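Local atomic coordinates of amino acid adenylation domain-containing protein (Bacillus stratosphericus LAMA 585, PDB entry 6ULY), a protein that probably activates an alpha-keto acid as its acyl adenylate, serving as the adenylation domain of a nonribosomal depsipeptide synthetase module. Residues 216-221 against 271-276; 298-303 against 308-313; 312-315 against 321-324. One frame throughout, in Å; residues are numbered along the deposited sequence.

Interaction 1: residues 216-221 against 271-276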
ATOM      1  N   LEU A 216      -8.806  17.154  29.821  1.00 41.14           N
ATOM      2  CA  LEU A 216      -9.348  17.898  28.689  1.00 42.71           C
ATOM      3  C   LEU A 216      -8.837  17.273  27.399  1.00 41.12           C
ATOM      4  O   LEU A 216      -7.623  17.143  27.208  1.00 35.60           O
ATOM      5  CB  LEU A 216      -8.949  19.376  28.757  1.00 36.43           C
ATOM      6  CG  LEU A 216      -9.354  20.219  27.547  1.00 39.92           C
ATOM      7  CD1 LEU A 216     -10.864  20.253  27.366  1.00 38.33           C
ATOM      8  CD2 LEU A 216      -8.793  21.615  27.689  1.00 40.46           C
ATOM      9  N   ASP A 217      -9.759  16.897  26.513  1.00 42.72           N
ATOM     10  CA  ASP A 217      -9.399  16.294  25.234  1.00 39.81           C
ATOM     11  C   ASP A 217     -10.347  16.801  24.157  1.00 43.29           C
ATOM     12  O   ASP A 217     -11.566  16.637  24.272  1.00 43.46           O
ATOM     13  CB  ASP A 217      -9.453  14.763  25.303  1.00 39.81           C
ATOM     14  CG  ASP A 217      -8.723  14.099  24.148  1.00 45.00           C
ATOM     15  OD1 ASP A 217      -8.478  12.875  24.219  1.00 43.98           O
ATOM     16  OD2 ASP A 217      -8.370  14.806  23.179  1.00 41.32           O
ATOM     17  N   TRP A 218      -9.784  17.409  23.115  1.00 40.83           N
ATOM     18  CA  TRP A 218     -10.528  17.746  21.910  1.00 46.34           C
ATOM     19  C   TRP A 218     -10.164  16.866  20.722  1.00 45.61           C
ATOM     20  O   TRP A 218     -10.813  16.966  19.673  1.00 42.33           O
ATOM     21  CB  TRP A 218     -10.304  19.222  21.537  1.00 41.46           C
ATOM     22  CG  TRP A 218      -8.862  19.618  21.439  1.00 40.32           C
ATOM     23  CD1 TRP A 218      -8.124  20.269  22.385  1.00 38.75           C
ATOM     24  CD2 TRP A 218      -7.983  19.392  20.329  1.00 39.67           C
ATOM     25  NE1 TRP A 218      -6.841  20.463  21.932  1.00 40.46           N
ATOM     26  CE2 TRP A 218      -6.730  19.937  20.671  1.00 37.50           C
ATOM     27  CE3 TRP A 218      -8.135  18.785  19.080  1.00 41.20           C
ATOM     28  CZ2 TRP A 218      -5.636  19.881  19.817  1.00 43.38           C
ATOM     29  CZ3 TRP A 218      -7.051  18.734  18.231  1.00 36.75           C
ATOM     30  CH2 TRP A 218      -5.816  19.281  18.600  1.00 42.01           C
ATOM     31  N   MET A 219      -9.157  16.008  20.855  1.00 44.64           N
ATOM     32  CA  MET A 219      -8.793  15.122  19.765  1.00 41.43           C
ATOM     33  C   MET A 219      -9.908  14.104  19.517  1.00 43.02           C
ATOM     34  O   MET A 219     -10.650  13.746  20.435  1.00 40.09           O
ATOM     35  CB  MET A 219      -7.484  14.407  20.081  1.00 41.09           C
ATOM     36  CG  MET A 219      -6.253  15.262  19.826  1.00 38.73           C
ATOM     37  SD  MET A 219      -5.991  15.559  18.065  1.00 44.75           S
ATOM     38  CE  MET A 219      -5.501  13.922  17.510  1.00 38.31           C
ATOM     39  N   PRO A 220     -10.046  13.623  18.280  1.00 40.53           N
ATOM     40  CA  PRO A 220     -11.135  12.687  17.969  1.00 43.67           C
ATOM     41  C   PRO A 220     -11.080  11.425  18.820  1.00 46.82           C
ATOM     42  O   PRO A 220     -10.014  10.845  19.044  1.00 39.06           O
ATOM     43  CB  PRO A 220     -10.909  12.356  16.487  1.00 43.33           C
ATOM     44  CG  PRO A 220     -10.064  13.457  15.962  1.00 48.10           C
ATOM     45  CD  PRO A 220      -9.205  13.899  17.103  1.00 47.18           C
ATOM     46  N   LEU A 221     -12.257  10.987  19.269  1.00 46.58           N
ATOM     47  CA  LEU A 221     -12.381   9.713  19.967  1.00 47.53           C
ATOM     48  C   LEU A 221     -12.130   8.520  19.056  1.00 45.30           C
ATOM     49  O   LEU A 221     -11.999   7.399  19.556  1.00 44.30           O
ATOM     50  CB  LEU A 221     -13.770   9.588  20.593  1.00 46.97           C
ATOM     51  CG  LEU A 221     -14.047  10.455  21.821  1.00 47.14           C
ATOM     52  CD1 LEU A 221     -15.516  10.350  22.208  1.00 49.22           C
ATOM     53  CD2 LEU A 221     -13.144  10.049  22.982  1.00 41.22           C
ATOM     54  N   PRO A 271      -1.310  16.128  19.060  1.00 35.36           N
ATOM     55  CA  PRO A 271      -0.111  15.977  18.230  1.00 43.95           C
ATOM     56  C   PRO A 271       0.656  17.289  18.160  1.00 43.40           C
ATOM     57  O   PRO A 271       0.169  18.356  18.536  1.00 45.83           O
ATOM     58  CB  PRO A 271      -0.657  15.564  16.858  1.00 42.21           C
ATOM     59  CG  PRO A 271      -2.043  15.045  17.130  1.00 43.78           C
ATOM     60  CD  PRO A 271      -2.541  15.836  18.303  1.00 43.57           C
ATOM     61  N   ASN A 272       1.883  17.195  17.650  1.00 40.68           N
ATOM     62  CA  ASN A 272       2.776  18.350  17.674  1.00 49.09           C
ATOM     63  C   ASN A 272       2.195  19.543  16.919  1.00 50.56           C
ATOM     64  O   ASN A 272       2.521  20.691  17.240  1.00 42.74           O
ATOM     65  CB  ASN A 272       4.135  17.966  17.091  1.00 43.83           C
ATOM     66  CG  ASN A 272       5.186  19.030  17.321  1.00 48.68           C
ATOM     67  OD1 ASN A 272       5.699  19.179  18.433  1.00 48.39           O
ATOM     68  ND2 ASN A 272       5.514  19.776  16.272  1.00 45.92           N
ATOM     69  N   PHE A 273       1.339  19.299  15.920  1.00 50.98           N
ATOM     70  CA  PHE A 273       0.820  20.401  15.113  1.00 50.86           C
ATOM     71  C   PHE A 273      -0.008  21.361  15.957  1.00 51.28           C
ATOM     72  O   PHE A 273       0.014  22.578  15.730  1.00 45.41           O
ATOM     73  CB  PHE A 273      -0.014  19.864  13.942  1.00 54.34           C
ATOM     74  CG  PHE A 273      -1.393  19.389  14.332  1.00 54.30           C
ATOM     75  CD1 PHE A 273      -1.642  18.045  14.530  1.00 56.28           C
ATOM     76  CD2 PHE A 273      -2.441  20.286  14.482  1.00 58.54           C
ATOM     77  CE1 PHE A 273      -2.904  17.604  14.888  1.00 60.26           C
ATOM     78  CE2 PHE A 273      -3.701  19.849  14.842  1.00 51.90           C
ATOM     79  CZ  PHE A 273      -3.931  18.505  15.045  1.00 56.10           C
ATOM     80  N   ALA A 274      -0.757  20.836  16.929  1.00 50.84           N
ATOM     81  CA  ALA A 274      -1.581  21.699  17.765  1.00 45.53           C
ATOM     82  C   ALA A 274      -0.718  22.658  18.570  1.00 44.11           C
ATOM     83  O   ALA A 274      -1.063  23.835  18.727  1.00 43.53           O
ATOM     84  CB  ALA A 274      -2.459  20.856  18.688  1.00 42.72           C
ATOM     85  N   PHE A 275       0.415  22.175  19.084  1.00 44.09           N
ATOM     86  CA  PHE A 275       1.334  23.061  19.788  1.00 41.60           C
ATOM     87  C   PHE A 275       1.862  24.139  18.853  1.00 47.58           C
ATOM     88  O   PHE A 275       1.976  25.309  19.240  1.00 48.64           O
ATOM     89  CB  PHE A 275       2.489  22.260  20.387  1.00 39.42           C
ATOM     90  CG  PHE A 275       2.063  21.280  21.446  1.00 46.31           C
ATOM     91  CD1 PHE A 275       1.525  20.050  21.097  1.00 43.03           C
ATOM     92  CD2 PHE A 275       2.209  21.582  22.792  1.00 46.34           C
ATOM     93  CE1 PHE A 275       1.133  19.148  22.066  1.00 45.99           C
ATOM     94  CE2 PHE A 275       1.819  20.680  23.767  1.00 45.85           C
ATOM     95  CZ  PHE A 275       1.282  19.461  23.403  1.00 43.88           C
ATOM     96  N   ALA A 276       2.177  23.765  17.614  1.00 47.86           N
ATOM     97  CA  ALA A 276       2.643  24.753  16.648  1.00 48.91           C
ATOM     98  C   ALA A 276       1.536  25.734  16.286  1.00 47.80           C
ATOM     99  O   ALA A 276       1.799  26.924  16.080  1.00 49.10           O
ATOM    100  CB  ALA A 276       3.170  24.054  15.399  1.00 53.52           C
TER

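Interaction 2: residues 298-303 against 308-313. With QA7 (5'-O-{(S)-hydroxy[(4-methyl-2-oxopentanoyl)oxy]phosphoryl}adenosine), chain C.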
ATOM      1  N   MET A 298       0.839  17.721  29.675  1.00 43.75           N
ATOM      2  CA  MET A 298       0.472  18.006  28.289  1.00 46.89           C
ATOM      3  C   MET A 298       1.200  16.989  27.415  1.00 42.24           C
ATOM      4  O   MET A 298       2.345  17.197  27.012  1.00 38.09           O
ATOM      5  CB  MET A 298       0.832  19.429  27.891  1.00 44.05           C
ATOM      6  CG  MET A 298       0.215  20.500  28.765  1.00 46.93           C
ATOM      7  SD  MET A 298       0.251  22.109  27.952  1.00 48.74           S
ATOM      8  CE  MET A 298      -1.144  21.930  26.840  1.00 38.03           C
ATOM      9  N   ILE A 299       0.525  15.880  27.122  1.00 43.63           N
ATOM     10  CA  ILE A 299       1.135  14.838  26.309  1.00 41.25           C
ATOM     11  C   ILE A 299       1.207  15.306  24.863  1.00 42.59           C
ATOM     12  O   ILE A 299       0.228  15.819  24.306  1.00 40.76           O
ATOM     13  CB  ILE A 299       0.352  13.524  26.439  1.00 41.33           C
ATOM     14  CG1 ILE A 299       0.580  12.918  27.825  1.00 38.55           C
ATOM     15  CG2 ILE A 299       0.768  12.551  25.342  1.00 41.27           C
ATOM     16  CD1 ILE A 299      -0.456  11.891  28.231  1.00 35.25           C
ATOM     17  N   ASN A 300       2.377  15.140  24.255  1.00 39.78           N
ATOM     18  CA  ASN A 300       2.626  15.515  22.868  1.00 43.00           C
ATOM     19  C   ASN A 300       3.012  14.248  22.113  1.00 40.66           C
ATOM     20  O   ASN A 300       4.114  13.722  22.300  1.00 38.08           O
ATOM     21  CB  ASN A 300       3.726  16.575  22.786  1.00 42.63           C
ATOM     22  CG  ASN A 300       3.970  17.060  21.374  1.00 43.77           C
ATOM     23  OD1 ASN A 300       3.542  16.434  20.407  1.00 48.33           O
ATOM     24  ND2 ASN A 300       4.673  18.179  21.249  1.00 46.34           N
ATOM     25  N   GLY A 301       2.107  13.752  21.271  1.00 39.93           N
ATOM     26  CA  GLY A 301       2.375  12.526  20.540  1.00 41.14           C
ATOM     27  C   GLY A 301       1.425  12.334  19.381  1.00 44.42           C
ATOM     28  O   GLY A 301       0.413  13.028  19.254  1.00 39.34           O
ATOM     29  N   ALA A 302       1.789  11.359  18.532  1.00 40.62           N
ATOM     30  CA  ALA A 302       1.079  10.960  17.314  1.00 42.91           C
ATOM     31  C   ALA A 302       1.897  11.318  16.077  1.00 48.24           C
ATOM     32  O   ALA A 302       1.661  10.776  14.991  1.00 45.47           O
ATOM     33  CB  ALA A 302      -0.311  11.589  17.208  1.00 36.58           C
ATOM     34  N   GLU A 303       2.859  12.225  16.225  1.00 46.50           N
ATOM     35  CA  GLU A 303       3.742  12.586  15.124  1.00 44.10           C
ATOM     36  C   GLU A 303       5.035  13.138  15.711  1.00 43.92           C
ATOM     37  O   GLU A 303       5.217  13.188  16.931  1.00 45.04           O
ATOM     38  CB  GLU A 303       3.072  13.589  14.179  1.00 49.99           C
ATOM     39  CG  GLU A 303       2.606  14.878  14.848  1.00 51.63           C
ATOM     40  CD  GLU A 303       1.878  15.805  13.886  1.00 59.40           C
ATOM     41  OE1 GLU A 303       1.770  17.015  14.180  1.00 53.02           O
ATOM     42  OE2 GLU A 303       1.414  15.322  12.833  1.00 63.13           O
ATOM     43  N   LYS A 308      11.945  22.718  19.038  1.00 54.28           N
ATOM     44  CA  LYS A 308      11.692  24.153  19.060  1.00 57.03           C
ATOM     45  C   LYS A 308      10.207  24.480  19.151  1.00 55.36           C
ATOM     46  O   LYS A 308       9.857  25.588  19.565  1.00 52.33           O
ATOM     47  CB  LYS A 308      12.314  24.809  17.828  1.00 57.88           C
ATOM     48  CG  LYS A 308      13.823  24.973  17.946  1.00 72.13           C
ATOM     49  CD  LYS A 308      14.429  25.622  16.711  1.00 89.54           C
ATOM     50  CE  LYS A 308      15.867  26.051  16.969  1.00110.39           C
ATOM     51  NZ  LYS A 308      16.518  26.625  15.759  1.00115.37           N
ATOM     52  N   THR A 309       9.328  23.545  18.788  1.00 59.12           N
ATOM     53  CA  THR A 309       7.896  23.783  18.936  1.00 48.85           C
ATOM     54  C   THR A 309       7.488  23.740  20.404  1.00 52.98           C
ATOM     55  O   THR A 309       6.768  24.623  20.886  1.00 53.93           O
ATOM     56  CB  THR A 309       7.104  22.749  18.133  1.00 52.27           C
ATOM     57  OG1 THR A 309       7.350  22.929  16.733  1.00 59.41           O
ATOM     58  CG2 THR A 309       5.612  22.881  18.400  1.00 50.89           C
ATOM     59  N   ILE A 310       7.939  22.718  21.133  1.00 50.77           N
ATOM     60  CA  ILE A 310       7.539  22.578  22.528  1.00 51.96           C
ATOM     61  C   ILE A 310       8.197  23.652  23.384  1.00 55.50           C
ATOM     62  O   ILE A 310       7.582  24.180  24.317  1.00 48.74           O
ATOM     63  CB  ILE A 310       7.861  21.163  23.047  1.00 50.52           C
ATOM     64  CG1 ILE A 310       9.353  20.858  22.913  1.00 56.99           C
ATOM     65  CG2 ILE A 310       7.033  20.125  22.305  1.00 55.43           C
ATOM     66  CD1 ILE A 310       9.721  19.432  23.290  1.00 57.42           C
ATOM     67  N   HIS A 311       9.452  23.997  23.086  1.00 57.78           N
ATOM     68  CA  HIS A 311      10.134  25.020  23.871  1.00 56.17           C
ATOM     69  C   HIS A 311       9.453  26.372  23.706  1.00 62.08           C
ATOM     70  O   HIS A 311       9.217  27.087  24.687  1.00 56.08           O
ATOM     71  CB  HIS A 311      11.604  25.110  23.466  1.00 54.42           C
ATOM     72  CG  HIS A 311      12.385  26.106  24.265  1.00 76.18           C
ATOM     73  ND1 HIS A 311      12.885  27.271  23.723  1.00 78.42           N
ATOM     74  CD2 HIS A 311      12.738  26.119  25.573  1.00 77.35           C
ATOM     75  CE1 HIS A 311      13.520  27.953  24.659  1.00 82.13           C
ATOM     76  NE2 HIS A 311      13.447  27.276  25.791  1.00 82.13           N
ATOM     77  N   ARG A 312       9.131  26.744  22.464  1.00 59.68           N
ATOM     78  CA  ARG A 312       8.410  27.991  22.235  1.00 59.72           C
ATOM     79  C   ARG A 312       7.039  27.951  22.895  1.00 53.81           C
ATOM     80  O   ARG A 312       6.577  28.951  23.453  1.00 57.15           O
ATOM     81  CB  ARG A 312       8.279  28.250  20.733  1.00 60.38           C
ATOM     82  CG  ARG A 312       7.662  29.593  20.376  1.00 65.46           C
ATOM     83  CD  ARG A 312       8.618  30.736  20.671  1.00 83.02           C
ATOM     84  NE  ARG A 312       7.923  32.013  20.807  1.00 95.50           N
ATOM     85  CZ  ARG A 312       8.512  33.150  21.164  1.00103.82           C
ATOM     86  NH1 ARG A 312       9.815  33.175  21.422  1.00112.23           N
ATOM     87  NH2 ARG A 312       7.799  34.264  21.264  1.00 93.37           N
ATOM     88  N   PHE A 313       6.376  26.796  22.841  1.00 51.64           N
ATOM     89  CA  PHE A 313       5.075  26.643  23.482  1.00 48.81           C
ATOM     90  C   PHE A 313       5.171  26.907  24.980  1.00 51.34           C
ATOM     91  O   PHE A 313       4.335  27.616  25.551  1.00 48.02           O
ATOM     92  CB  PHE A 313       4.550  25.235  23.205  1.00 49.08           C
ATOM     93  CG  PHE A 313       3.137  25.000  23.639  1.00 42.08           C
ATOM     94  CD1 PHE A 313       2.854  24.576  24.927  1.00 39.15           C
ATOM     95  CD2 PHE A 313       2.092  25.151  22.742  1.00 38.70           C
ATOM     96  CE1 PHE A 313       1.558  24.333  25.318  1.00 36.80           C
ATOM     97  CE2 PHE A 313       0.795  24.908  23.125  1.00 39.05           C
ATOM     98  CZ  PHE A 313       0.525  24.501  24.418  1.00 42.45           C
TER
HETATM   99  C01 QA7 C 701       0.836   8.825  21.738  1.00 44.33           C
HETATM  100  C02 QA7 C 701      -0.347   8.624  20.868  1.00 40.95           C
HETATM  101  C03 QA7 C 701      -1.421   7.881  21.616  1.00 43.30           C
HETATM  102  C04 QA7 C 701       0.189   8.011  19.615  1.00 43.01           C
HETATM  103  C05 QA7 C 701      -0.608   6.922  18.969  1.00 44.10           C
HETATM  104  C06 QA7 C 701      -0.936   7.024  17.515  1.00 42.01           C
HETATM  105  C10 QA7 C 701       0.832   5.608  14.884  1.00 43.28           C
HETATM  106  C11 QA7 C 701       1.913   6.103  14.192  1.00 47.53           C
HETATM  107  C12 QA7 C 701       3.243   5.428  14.731  1.00 49.13           C
HETATM  108  C13 QA7 C 701       4.108   6.267  14.524  1.00 49.35           C
HETATM  109  C14 QA7 C 701       3.380   7.743  14.568  1.00 50.13           C
HETATM  110  C16 QA7 C 701       3.073   8.312  16.860  1.00 47.33           C
HETATM  111  C18 QA7 C 701       4.792   9.509  17.256  1.00 44.48           C
HETATM  112  C19 QA7 C 701       5.815  10.314  17.746  1.00 39.75           C
HETATM  113  C21 QA7 C 701       6.825  10.258  15.756  1.00 45.70           C
HETATM  114  C23 QA7 C 701       4.858   9.120  15.986  1.00 44.86           C
HETATM  115  N15 QA7 C 701       3.762   8.382  15.762  1.00 45.42           N
HETATM  116  N17 QA7 C 701       3.685   8.992  17.784  1.00 46.52           N
HETATM  117  N20 QA7 C 701       6.794  10.650  16.978  1.00 47.49           N
HETATM  118  N22 QA7 C 701       5.905   9.520  15.249  1.00 47.65           N
HETATM  119  N24 QA7 C 701       5.777  10.731  19.081  1.00 43.04           N
HETATM  120  O07 QA7 C 701      -1.541   6.024  16.840  1.00 48.97           O
HETATM  121  O09 QA7 C 701      -0.361   6.130  14.435  1.00 48.93           O
HETATM  122  O25 QA7 C 701       2.141   7.545  14.518  1.00 45.76           O
HETATM  123  O26 QA7 C 701       4.704   6.245  13.212  1.00 51.27           O
HETATM  124  O27 QA7 C 701       3.590   4.076  14.170  1.00 49.27           O
HETATM  125  O28 QA7 C 701      -2.804   6.571  14.879  1.00 59.20           O
HETATM  126  O29 QA7 C 701      -1.990   4.497  15.030  1.00 42.14           O
HETATM  127  O30 QA7 C 701      -0.663   7.974  16.976  1.00 45.83           O
HETATM  128  O31 QA7 C 701      -0.914   6.015  19.576  1.00 46.39           O
HETATM  129  P08 QA7 C 701      -1.660   5.836  15.269  1.00 53.97           P

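Interaction 3: residues 312-315 against 321-324. With SO4 (sulfate ion), chain E.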
ATOM      1  N   ARG A 312       9.131  26.744  22.464  1.00 59.68           N
ATOM      2  CA  ARG A 312       8.410  27.991  22.235  1.00 59.72           C
ATOM      3  C   ARG A 312       7.039  27.951  22.895  1.00 53.81           C
ATOM      4  O   ARG A 312       6.577  28.951  23.453  1.00 57.15           O
ATOM      5  CB  ARG A 312       8.279  28.250  20.733  1.00 60.38           C
ATOM      6  CG  ARG A 312       7.662  29.593  20.376  1.00 65.46           C
ATOM      7  CD  ARG A 312       8.618  30.736  20.671  1.00 83.02           C
ATOM      8  NE  ARG A 312       7.923  32.013  20.807  1.00 95.50           N
ATOM      9  CZ  ARG A 312       8.512  33.150  21.164  1.00103.82           C
ATOM     10  NH1 ARG A 312       9.815  33.175  21.422  1.00112.23           N
ATOM     11  NH2 ARG A 312       7.799  34.264  21.264  1.00 93.37           N
ATOM     12  N   PHE A 313       6.376  26.796  22.841  1.00 51.64           N
ATOM     13  CA  PHE A 313       5.075  26.643  23.482  1.00 48.81           C
ATOM     14  C   PHE A 313       5.171  26.907  24.980  1.00 51.34           C
ATOM     15  O   PHE A 313       4.335  27.616  25.551  1.00 48.02           O
ATOM     16  CB  PHE A 313       4.550  25.235  23.205  1.00 49.08           C
ATOM     17  CG  PHE A 313       3.137  25.000  23.639  1.00 42.08           C
ATOM     18  CD1 PHE A 313       2.854  24.576  24.927  1.00 39.15           C
ATOM     19  CD2 PHE A 313       2.092  25.151  22.742  1.00 38.70           C
ATOM     20  CE1 PHE A 313       1.558  24.333  25.318  1.00 36.80           C
ATOM     21  CE2 PHE A 313       0.795  24.908  23.125  1.00 39.05           C
ATOM     22  CZ  PHE A 313       0.525  24.501  24.418  1.00 42.45           C
ATOM     23  N   LEU A 314       6.193  26.346  25.632  1.00 50.24           N
ATOM     24  CA  LEU A 314       6.360  26.554  27.067  1.00 56.20           C
ATOM     25  C   LEU A 314       6.746  27.996  27.374  1.00 53.83           C
ATOM     26  O   LEU A 314       6.331  28.555  28.397  1.00 53.54           O
ATOM     27  CB  LEU A 314       7.414  25.592  27.615  1.00 53.52           C
ATOM     28  CG  LEU A 314       7.098  24.099  27.489  1.00 52.54           C
ATOM     29  CD1 LEU A 314       8.346  23.267  27.750  1.00 52.38           C
ATOM     30  CD2 LEU A 314       5.976  23.698  28.441  1.00 45.24           C
ATOM     31  N   HIS A 315       7.544  28.612  26.500  1.00 52.68           N
ATOM     32  CA  HIS A 315       7.958  29.995  26.708  1.00 56.93           C
ATOM     33  C   HIS A 315       6.775  30.943  26.556  1.00 57.40           C
ATOM     34  O   HIS A 315       6.558  31.824  27.396  1.00 57.41           O
ATOM     35  CB  HIS A 315       9.075  30.343  25.722  1.00 63.80           C
ATOM     36  CG  HIS A 315       9.666  31.703  25.918  1.00 75.42           C
ATOM     37  ND1 HIS A 315       9.332  32.782  25.127  1.00 73.99           N
ATOM     38  CD2 HIS A 315      10.583  32.159  26.805  1.00 85.45           C
ATOM     39  CE1 HIS A 315      10.010  33.844  25.522  1.00 76.31           C
ATOM     40  NE2 HIS A 315      10.777  33.492  26.540  1.00 76.18           N
ATOM     41  N   GLY A 321       1.058  30.980  33.579  1.00 38.17           N
ATOM     42  CA  GLY A 321       1.072  29.993  34.638  1.00 43.82           C
ATOM     43  C   GLY A 321       1.315  28.560  34.215  1.00 47.29           C
ATOM     44  O   GLY A 321       1.094  27.652  35.025  1.00 51.67           O
ATOM     45  N   LEU A 322       1.760  28.316  32.987  1.00 49.38           N
ATOM     46  CA  LEU A 322       2.071  26.954  32.565  1.00 45.61           C
ATOM     47  C   LEU A 322       3.472  26.595  33.042  1.00 41.73           C
ATOM     48  O   LEU A 322       4.454  27.216  32.621  1.00 45.25           O
ATOM     49  CB  LEU A 322       1.970  26.811  31.050  1.00 42.47           C
ATOM     50  CG  LEU A 322       2.043  25.360  30.556  1.00 44.47           C
ATOM     51  CD1 LEU A 322       0.718  24.647  30.800  1.00 41.55           C
ATOM     52  CD2 LEU A 322       2.432  25.295  29.090  1.00 42.38           C
ATOM     53  N   LYS A 323       3.564  25.605  33.927  1.00 39.96           N
ATOM     54  CA  LYS A 323       4.868  25.144  34.376  1.00 49.09           C
ATOM     55  C   LYS A 323       5.650  24.583  33.194  1.00 44.77           C
ATOM     56  O   LYS A 323       5.081  24.021  32.255  1.00 41.70           O
ATOM     57  CB  LYS A 323       4.716  24.084  35.468  1.00 53.68           C
ATOM     58  CG  LYS A 323       4.396  24.657  36.839  1.00 57.02           C
ATOM     59  CD  LYS A 323       3.998  23.567  37.835  1.00 58.11           C
ATOM     60  CE  LYS A 323       2.541  23.148  37.666  1.00 61.41           C
ATOM     61  NZ  LYS A 323       1.590  24.242  38.033  1.00 59.50           N
ATOM     62  N   GLY A 324       6.968  24.750  33.245  1.00 44.90           N
ATOM     63  CA  GLY A 324       7.840  24.412  32.143  1.00 51.17           C
ATOM     64  C   GLY A 324       8.156  22.946  31.973  1.00 48.52           C
ATOM     65  O   GLY A 324       8.980  22.604  31.121  1.00 50.72           O
TER
HETATM   66  S   SO4 E 703       8.468  27.036  36.533  1.00 78.56           S
HETATM   67  O1  SO4 E 703       9.360  26.303  37.380  1.00 76.50           O
HETATM   68  O2  SO4 E 703       8.672  26.641  35.172  1.00 74.76           O
HETATM   69  O3  SO4 E 703       7.113  26.763  36.912  1.00 70.54           O
HETATM   70  O4  SO4 E 703       8.728  28.439  36.664  1.00 81.71           O
HETATM   71  O   HOH W   1       6.249  27.341  30.745  1.00 45.80           O

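Interaction 1: residues 216-221 against 271-276
A274 presents its lone methyl to the far end of the W218 indole: CB of A274 is 3.5 Å from CZ2 of W218 and 3.7 Å from its CH2. The methyl lies in the plane of the indole, so the benzo ring butts against the first turn of the helix by its edge. The small residue makes the dent, and F273 forms a shoulder beside it, with F273 CZ 4.1 Å from W218 CH2, near the indole plane. The two side chains approach from opposite directions, and A274 CB also sits over the rim of one F273 face. The indole gets there because W218 places CG between its backbone N and carbonyl carbon (chi1 53°), swinging the ring out from the loop to the helix.

M219 is the second bump. Its chain folds at both chi2 and chi3, about -70° each, which gathers the thioether end against one edge of P271: M219 SD lies 3.5 Å and M219 CE 3.6 Å from P271 CD. Farther back along the same chain, M219 CG rests 3.9 Å above the plane of the W218 ring, so the methionine bridges indole and proline. An Asx turn fixes where it starts from: M219 N donates to D217 OD2 at 2.7 Å, bending the chain just after strand 214-217. F249 stacks on W218 and W256 meets it edge-to-face, so the indole belongs to a larger aromatic cluster.

Both segments emerge from the C-terminal ends of neighbouring parallel strands, 214-217 and 267-270. In an alpha/beta sheet that is the end where ligands are usually held, and here the P271 side chain lies about 7 Å from the bound keto acyl adenylate, in the AMP-binding fold of the ANL enzymes.

Interaction 2: residues 298-303 against 308-313
M298 and F313 make the sulfur-aromatic contact. The side chains cross at about a right angle, and the thioether meets the rim of the ring: M298 SD is 3.7 Å from F313 CE1 and 5.0 Å from the ring centroid, 75° off the ring normal. This is a Met-aromatic pair of the edge kind. A bend at chi3 (79°) turns the terminal methyl back along the same rim, leaving M298 CE 3.9 Å from F313 CZ. F275 meets the phenyl ring edge-to-face from helix 272-279.

Amide against aliphatic branch is the second kind. I310 pushes its CG2 methyl to 3.2 Å from N300 ND2, a tight approach in which carbon supplies no acceptor. The amide nitrogen finds its partner in N272 OD1, to which it is hydrogen-bonded. Both contacts pin helix 307-317 onto strand 297-301, the first two elements of a beta-alpha-beta unit that strand 327-333 completes.

Ligand contacts come from the other end of the strand segment. There the backbone passes along the adenine, with A302 N 3.1 Å from QA7 N17 and E303 O 3.0 Å from QA7 N20. G301, having no side chain, lets the keto acyl branch come close, the methyl QA7 C01 lying 4.2 Å from G301 CA. E303 OE1 turns back and accepts a weak hydrogen bond from F273 N.

Interaction 3: residues 312-315 against 321-324
L314 is the main helix side chain against the 321-324 loop, and its branches do the touching. CB leaves the helix across the line to the loop, with nothing of the loop against it. CG stands anti to the carbonyl carbon (chi1 -62°), which brings both methyls over the loop. CD1 then meets a backbone oxygen, lying 3.5 Å from G324 O. CD2 takes the other fork and touches two things: K323 O at 3.9 Å, and L322 CD2, also at 3.9 Å from L314 CD2. I346, V326 and I327 add further apolar contacts to this leucine.

L322 comes from the loop at about a right angle to L314. With CG anti to the backbone N (chi1 -170°), it sends CD2 inward between two helix residues, since L322 CD2 is also 4.0 Å from F313 CE1, approaching that ring obliquely. Thus one methyl plugs the gap between consecutive side chains of the helix.

Beside the apolar contacts a water ties the backbones together. It donates to L314 O and to L322 O, each at 2.6 Å, so two carbonyls with no direct bond between them are linked through a single molecule. On the outer side, G324 N gives a fairly straight hydrogen bond to sulfate O2 (3.2 Å, 152°), and K323 CG lies beside the same ion, probably picked up from the crystallisation liquor. The lysine's ammonium goes to S293 O, and the backbone of G324 is bonded to R348.

The contact closes the return of a beta-alpha-beta crossover: the chain leaves helix 307-317, turns, and lies back along the helix's last turns before entering strand 327-333 of the mixed sheet that also holds strand 297-301.

In the fold
Interaction 1 closes before interaction 2 opens, and interaction 3 begins on the helix where interaction 2 ends. They form a bent series from the buried middle of the chain toward its periphery: centres of interactions 1 and 2 are 10 Å apart, those of 2 and 3 are 11 Å, and those of 1 and 3 about 17 Å. Interactions 1 and 2 reach the same mixed sheet through the neighbouring parallel strands 214-217, 267-270 and 297-301, and N272 and F273 link them to N300 and E303. Interactions 2 and 3 share helix 307-317, with F313 serving both. Packing thus continues from the ligand-contacting backbone of 302-303, in interaction 2, across the helix layer to loop 321-324.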